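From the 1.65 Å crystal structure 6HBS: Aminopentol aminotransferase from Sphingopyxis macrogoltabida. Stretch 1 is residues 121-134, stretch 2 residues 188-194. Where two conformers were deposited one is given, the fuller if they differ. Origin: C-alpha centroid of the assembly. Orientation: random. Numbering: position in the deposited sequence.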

ATOM      1  N   ALA A 121       2.628   1.224   7.928  1.00 16.25           N
ATOM      2  CA  ALA A 121       3.580   1.694   8.934  1.00 16.27           C
ATOM      3  C   ALA A 121       3.011   1.469  10.342  1.00 16.31           C
ATOM      4  O   ALA A 121       3.715   1.059  11.217  1.00 16.42           O
ATOM      5  CB  ALA A 121       3.956   3.137   8.718  1.00 17.55           C
ATOM      6  N   THR A 122       1.722   1.732  10.551  1.00 17.23           N
ATOM      7  CA  THR A 122       1.164   1.567  11.911  1.00 16.50           C
ATOM      8  C   THR A 122       1.065   0.084  12.281  1.00 16.57           C
ATOM      9  O   THR A 122       1.332  -0.280  13.430  1.00 16.86           O
ATOM     10  CB  THR A 122      -0.165   2.305  12.071  1.00 16.70           C
ATOM     11  OG1 THR A 122      -1.122   1.764  11.151  1.00 18.04           O
ATOM     12  CG2 THR A 122      -0.018   3.801  11.894  1.00 16.92           C
ATOM     13  N   SER A 123       0.695  -0.764  11.316  1.00 16.45           N
ATOM     14  CA  SER A 123       0.613  -2.201  11.507  0.51 16.28           C
ATOM     15  C   SER A 123       1.999  -2.786  11.793  1.00 17.61           C
ATOM     16  O   SER A 123       2.142  -3.626  12.678  1.00 17.97           O
ATOM     17  CB  SER A 123      -0.023  -2.860  10.329  0.51 16.59           C
ATOM     18  OG  SER A 123      -1.422  -2.666  10.361  0.51 15.49           O
ATOM     19  N   THR A 124       3.016  -2.300  11.054  1.00 17.51           N
ATOM     20  CA  THR A 124       4.396  -2.699  11.263  1.00 17.04           C
ATOM     21  C   THR A 124       4.831  -2.308  12.685  1.00 18.37           C
ATOM     22  O   THR A 124       5.479  -3.121  13.380  1.00 17.69           O
ATOM     23  CB  THR A 124       5.350  -2.147  10.193  1.00 18.71           C
ATOM     24  OG1 THR A 124       4.924  -2.590   8.895  1.00 16.86           O
ATOM     25  CG2 THR A 124       6.771  -2.611  10.425  1.00 18.73           C
ATOM     26  N   ALA A 125       4.488  -1.081  13.121  1.00 17.11           N
ATOM     27  CA  ALA A 125       4.841  -0.622  14.466  1.00 17.89           C
ATOM     28  C   ALA A 125       4.222  -1.544  15.529  1.00 17.54           C
ATOM     29  O   ALA A 125       4.877  -1.889  16.523  1.00 18.28           O
ATOM     30  CB  ALA A 125       4.405   0.819  14.653  1.00 18.16           C
ATOM     31  N   MET A 126       2.977  -1.958  15.302  1.00 18.37           N
ATOM     32  CA  MET A 126       2.211  -2.824  16.249  1.00 20.38           C
ATOM     33  C   MET A 126       2.928  -4.180  16.403  1.00 20.59           C
ATOM     34  O   MET A 126       3.199  -4.627  17.529  1.00 20.20           O
ATOM     35  CB  MET A 126       0.789  -3.037  15.749  1.00 22.11           C
ATOM     36  CG  MET A 126       0.020  -4.086  16.518  1.00 25.13           C
ATOM     37  SD  MET A 126      -1.610  -4.272  15.846  1.00 29.52           S
ATOM     38  CE  MET A 126      -1.268  -5.383  14.482  1.00 28.48           C
ATOM     39  N   VAL A 127       3.266  -4.816  15.272  1.00 18.14           N
ATOM     40  CA  VAL A 127       3.938  -6.104  15.255  1.00 18.88           C
ATOM     41  C   VAL A 127       5.352  -5.985  15.849  1.00 19.26           C
ATOM     42  O   VAL A 127       5.737  -6.813  16.696  1.00 19.73           O
ATOM     43  CB  VAL A 127       3.922  -6.714  13.844  1.00 20.65           C
ATOM     44  CG1 VAL A 127       4.761  -7.983  13.773  1.00 22.85           C
ATOM     45  CG2 VAL A 127       2.510  -6.997  13.389  1.00 20.93           C
ATOM     46  N   LEU A 128       6.115  -4.962  15.447  1.00 19.21           N
ATOM     47  CA  LEU A 128       7.433  -4.681  16.007  1.00 18.71           C
ATOM     48  C   LEU A 128       7.354  -4.625  17.542  1.00 19.51           C
ATOM     49  O   LEU A 128       8.177  -5.234  18.211  1.00 19.97           O
ATOM     50  CB  LEU A 128       7.973  -3.367  15.445  1.00 19.27           C
ATOM     51  CG  LEU A 128       9.464  -3.091  15.611  1.00 22.31           C
ATOM     52  CD1 LEU A 128       9.911  -2.040  14.590  1.00 23.01           C
ATOM     53  CD2 LEU A 128       9.821  -2.577  16.997  1.00 23.21           C
ATOM     54  N   ALA A 129       6.401  -3.852  18.080  1.00 19.03           N
ATOM     55  CA  ALA A 129       6.323  -3.629  19.528  1.00 19.29           C
ATOM     56  C   ALA A 129       6.069  -4.949  20.278  1.00 19.13           C
ATOM     57  O   ALA A 129       6.680  -5.167  21.333  1.00 20.34           O
ATOM     58  CB  ALA A 129       5.289  -2.585  19.853  1.00 19.37           C
ATOM     59  N   ARG A 130       5.219  -5.821  19.728  1.00 19.45           N
ATOM     60  CA  ARG A 130       4.945  -7.112  20.296  1.00 19.53           C
ATOM     61  C   ARG A 130       6.208  -7.984  20.243  1.00 22.78           C
ATOM     62  O   ARG A 130       6.538  -8.619  21.243  1.00 21.39           O
ATOM     63  CB  ARG A 130       3.755  -7.758  19.587  1.00 20.60           C
ATOM     64  CG  ARG A 130       2.432  -7.078  19.877  1.00 20.93           C
ATOM     65  CD  ARG A 130       1.259  -7.646  19.098  1.00 21.21           C
ATOM     66  NE  ARG A 130       0.030  -7.175  19.730  1.00 21.38           N
ATOM     67  CZ  ARG A 130      -1.152  -7.129  19.141  1.00 22.82           C
ATOM     68  NH1 ARG A 130      -1.274  -7.503  17.869  1.00 20.67           N
ATOM     69  NH2 ARG A 130      -2.205  -6.715  19.835  1.00 20.74           N
ATOM     70  N   ALA A 131       6.921  -8.005  19.096  1.00 21.21           N
ATOM     71  CA  ALA A 131       8.211  -8.715  18.990  1.00 20.98           C
ATOM     72  C   ALA A 131       9.237  -8.209  20.008  1.00 20.84           C
ATOM     73  O   ALA A 131       9.984  -9.018  20.580  1.00 21.35           O
ATOM     74  CB  ALA A 131       8.787  -8.618  17.600  1.00 20.34           C
ATOM     75  N   HIS A 132       9.307  -6.892  20.182  1.00 20.91           N
ATOM     76  CA  HIS A 132      10.304  -6.235  20.992  1.00 21.25           C
ATOM     77  C   HIS A 132      10.086  -6.592  22.462  1.00 23.04           C
ATOM     78  O   HIS A 132      11.046  -6.858  23.175  1.00 24.10           O
ATOM     79  CB  HIS A 132      10.245  -4.722  20.821  1.00 22.73           C
ATOM     80  CG  HIS A 132      11.177  -3.958  21.702  1.00 23.31           C
ATOM     81  ND1 HIS A 132      12.492  -3.746  21.377  1.00 23.63           N
ATOM     82  CD2 HIS A 132      10.984  -3.340  22.889  1.00 24.93           C
ATOM     83  CE1 HIS A 132      13.069  -3.029  22.332  1.00 24.65           C
ATOM     84  NE2 HIS A 132      12.162  -2.775  23.280  1.00 22.03           N
ATOM     85  N   THR A 133       8.827  -6.553  22.891  1.00 21.86           N
ATOM     86  CA  THR A 133       8.529  -6.664  24.314  1.00 23.75           C
ATOM     87  C   THR A 133       8.168  -8.086  24.726  1.00 25.16           C
ATOM     88  O   THR A 133       8.178  -8.369  25.900  1.00 26.23           O
ATOM     89  CB  THR A 133       7.376  -5.726  24.696  1.00 21.30           C
ATOM     90  OG1 THR A 133       6.247  -6.184  23.965  1.00 20.32           O
ATOM     91  CG2 THR A 133       7.668  -4.278  24.424  1.00 22.35           C
ATOM     92  N   GLY A 134       7.699  -8.917  23.787  1.00 24.01           N
ATOM     93  CA  GLY A 134       7.125 -10.227  24.116  1.00 26.04           C
ATOM     94  C   GLY A 134       5.786 -10.109  24.826  1.00 25.47           C
ATOM     95  O   GLY A 134       5.335 -11.072  25.406  1.00 25.00           O
TER
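Stretch 2, residues 188-194: DIAAVFA

Stretch 1 is helical from Ala121 to Thr133, and the helix begins earlier in the chain. Stretch 2 is a strand from Ile189 to Ala194, preceded by Asp188. The strand runs roughly antiparallel to the helix. The angle between their N-to-C directions is 148°, and the axes approach to 6.9 Å. No hydrogen bond joins the two stretches, so the contact is one of packing.

Thr122 meets the strand near the strand's C-terminal end, at Phe193: Thr122 O lies 3.5 Å from Phe193 CZ, at the ring edge. Ala125 points toward the strand, with CB 3.9 Å from Phe193 CZ. Met126 N also lies near the ring plane, 3.8 Å from Phe193 CZ. Phe193 CZ thus sits against backbone and CB atoms of the turn from Thr122 to Met126. Ala129 CB packs 3.6 Å from Ala191 CB and 3.6 Å from Ala190 O. The nearest CA atoms across the stretches are those of Arg130 and Ala190, 5.3 Å apart; Arg130 CG is 4.1 Å from Ala190 CB. Thr133 OG1 lies 3.5 Å from Ala190 CA, while it donates a hydrogen bond to Ala129 O, 2.9 Å away within the helix. Gly134 leaves the helix with positive phi, a conformation that favours glycine.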

ATOM      1  N   ASP A 188       1.820  -6.106  30.632  1.00 21.62           N
ATOM      2  CA  ASP A 188       1.572  -6.676  29.303  1.00 21.95           C
ATOM      3  C   ASP A 188       1.480  -5.589  28.227  1.00 20.20           C
ATOM      4  O   ASP A 188       0.890  -5.853  27.183  1.00 23.15           O
ATOM      5  CB  ASP A 188       0.304  -7.519  29.288  1.00 21.81           C
ATOM      6  CG  ASP A 188       0.115  -8.306  27.999  1.00 24.59           C
ATOM      7  OD1 ASP A 188       1.101  -8.899  27.507  1.00 21.46           O
ATOM      8  OD2 ASP A 188      -1.002  -8.301  27.488  1.00 22.28           O
ATOM      9  N   ILE A 189       2.014  -4.390  28.469  1.00 18.95           N
ATOM     10  CA  ILE A 189       1.869  -3.319  27.437  1.00 20.04           C
ATOM     11  C   ILE A 189       3.058  -3.412  26.464  1.00 18.72           C
ATOM     12  O   ILE A 189       4.222  -3.262  26.831  1.00 17.57           O
ATOM     13  CB  ILE A 189       1.736  -1.903  28.019  1.00 19.20           C
ATOM     14  CG1 ILE A 189       0.613  -1.809  29.061  1.00 19.15           C
ATOM     15  CG2 ILE A 189       1.563  -0.889  26.883  1.00 19.41           C
ATOM     16  CD1 ILE A 189      -0.724  -2.243  28.557  1.00 19.35           C
ATOM     17  N   ALA A 190       2.724  -3.631  25.196  1.00 18.65           N
ATOM     18  CA  ALA A 190       3.732  -3.691  24.128  1.00 18.62           C
ATOM     19  C   ALA A 190       4.026  -2.275  23.625  1.00 17.94           C
ATOM     20  O   ALA A 190       5.177  -1.915  23.361  1.00 19.40           O
ATOM     21  CB  ALA A 190       3.227  -4.571  23.022  1.00 18.92           C
ATOM     22  N   ALA A 191       2.969  -1.457  23.500  1.00 18.00           N
ATOM     23  CA  ALA A 191       3.102  -0.107  22.990  1.00 18.17           C
ATOM     24  C   ALA A 191       1.901   0.771  23.349  1.00 18.14           C
ATOM     25  O   ALA A 191       0.791   0.267  23.579  1.00 19.30           O
ATOM     26  CB  ALA A 191       3.255  -0.162  21.497  1.00 17.52           C
ATOM     27  N   VAL A 192       2.160   2.082  23.324  1.00 18.27           N
ATOM     28  CA  VAL A 192       1.174   3.163  23.316  1.00 20.00           C
ATOM     29  C   VAL A 192       1.246   3.868  21.951  1.00 19.33           C
ATOM     30  O   VAL A 192       2.312   4.386  21.563  1.00 19.49           O
ATOM     31  CB  VAL A 192       1.498   4.216  24.405  1.00 21.56           C
ATOM     32  CG1 VAL A 192       0.631   5.462  24.250  1.00 22.48           C
ATOM     33  CG2 VAL A 192       1.380   3.655  25.811  1.00 24.46           C
ATOM     34  N   PHE A 193       0.126   3.910  21.251  1.00 18.09           N
ATOM     35  CA  PHE A 193      -0.028   4.710  20.046  1.00 19.75           C
ATOM     36  C   PHE A 193      -0.714   6.017  20.438  1.00 20.94           C
ATOM     37  O   PHE A 193      -1.757   5.988  21.148  1.00 21.49           O
ATOM     38  CB  PHE A 193      -0.901   4.010  19.003  1.00 18.68           C
ATOM     39  CG  PHE A 193      -0.213   2.941  18.194  1.00 19.67           C
ATOM     40  CD1 PHE A 193       0.254   1.784  18.784  1.00 20.11           C
ATOM     41  CD2 PHE A 193      -0.043   3.100  16.819  1.00 20.50           C
ATOM     42  CE1 PHE A 193       0.874   0.797  18.025  1.00 22.22           C
ATOM     43  CE2 PHE A 193       0.575   2.118  16.068  1.00 18.84           C
ATOM     44  CZ  PHE A 193       1.038   0.970  16.665  1.00 19.45           C
ATOM     45  N   ALA A 194      -0.147   7.131  19.959  1.00 20.63           N
ATOM     46  CA  ALA A 194      -0.739   8.463  20.078  1.00 19.32           C
ATOM     47  C   ALA A 194      -0.575   9.222  18.750  1.00 19.18           C
ATOM     48  O   ALA A 194       0.511   9.280  18.227  1.00 18.05           O
ATOM     49  CB  ALA A 194      -0.055   9.189  21.200  1.00 18.22           C
TER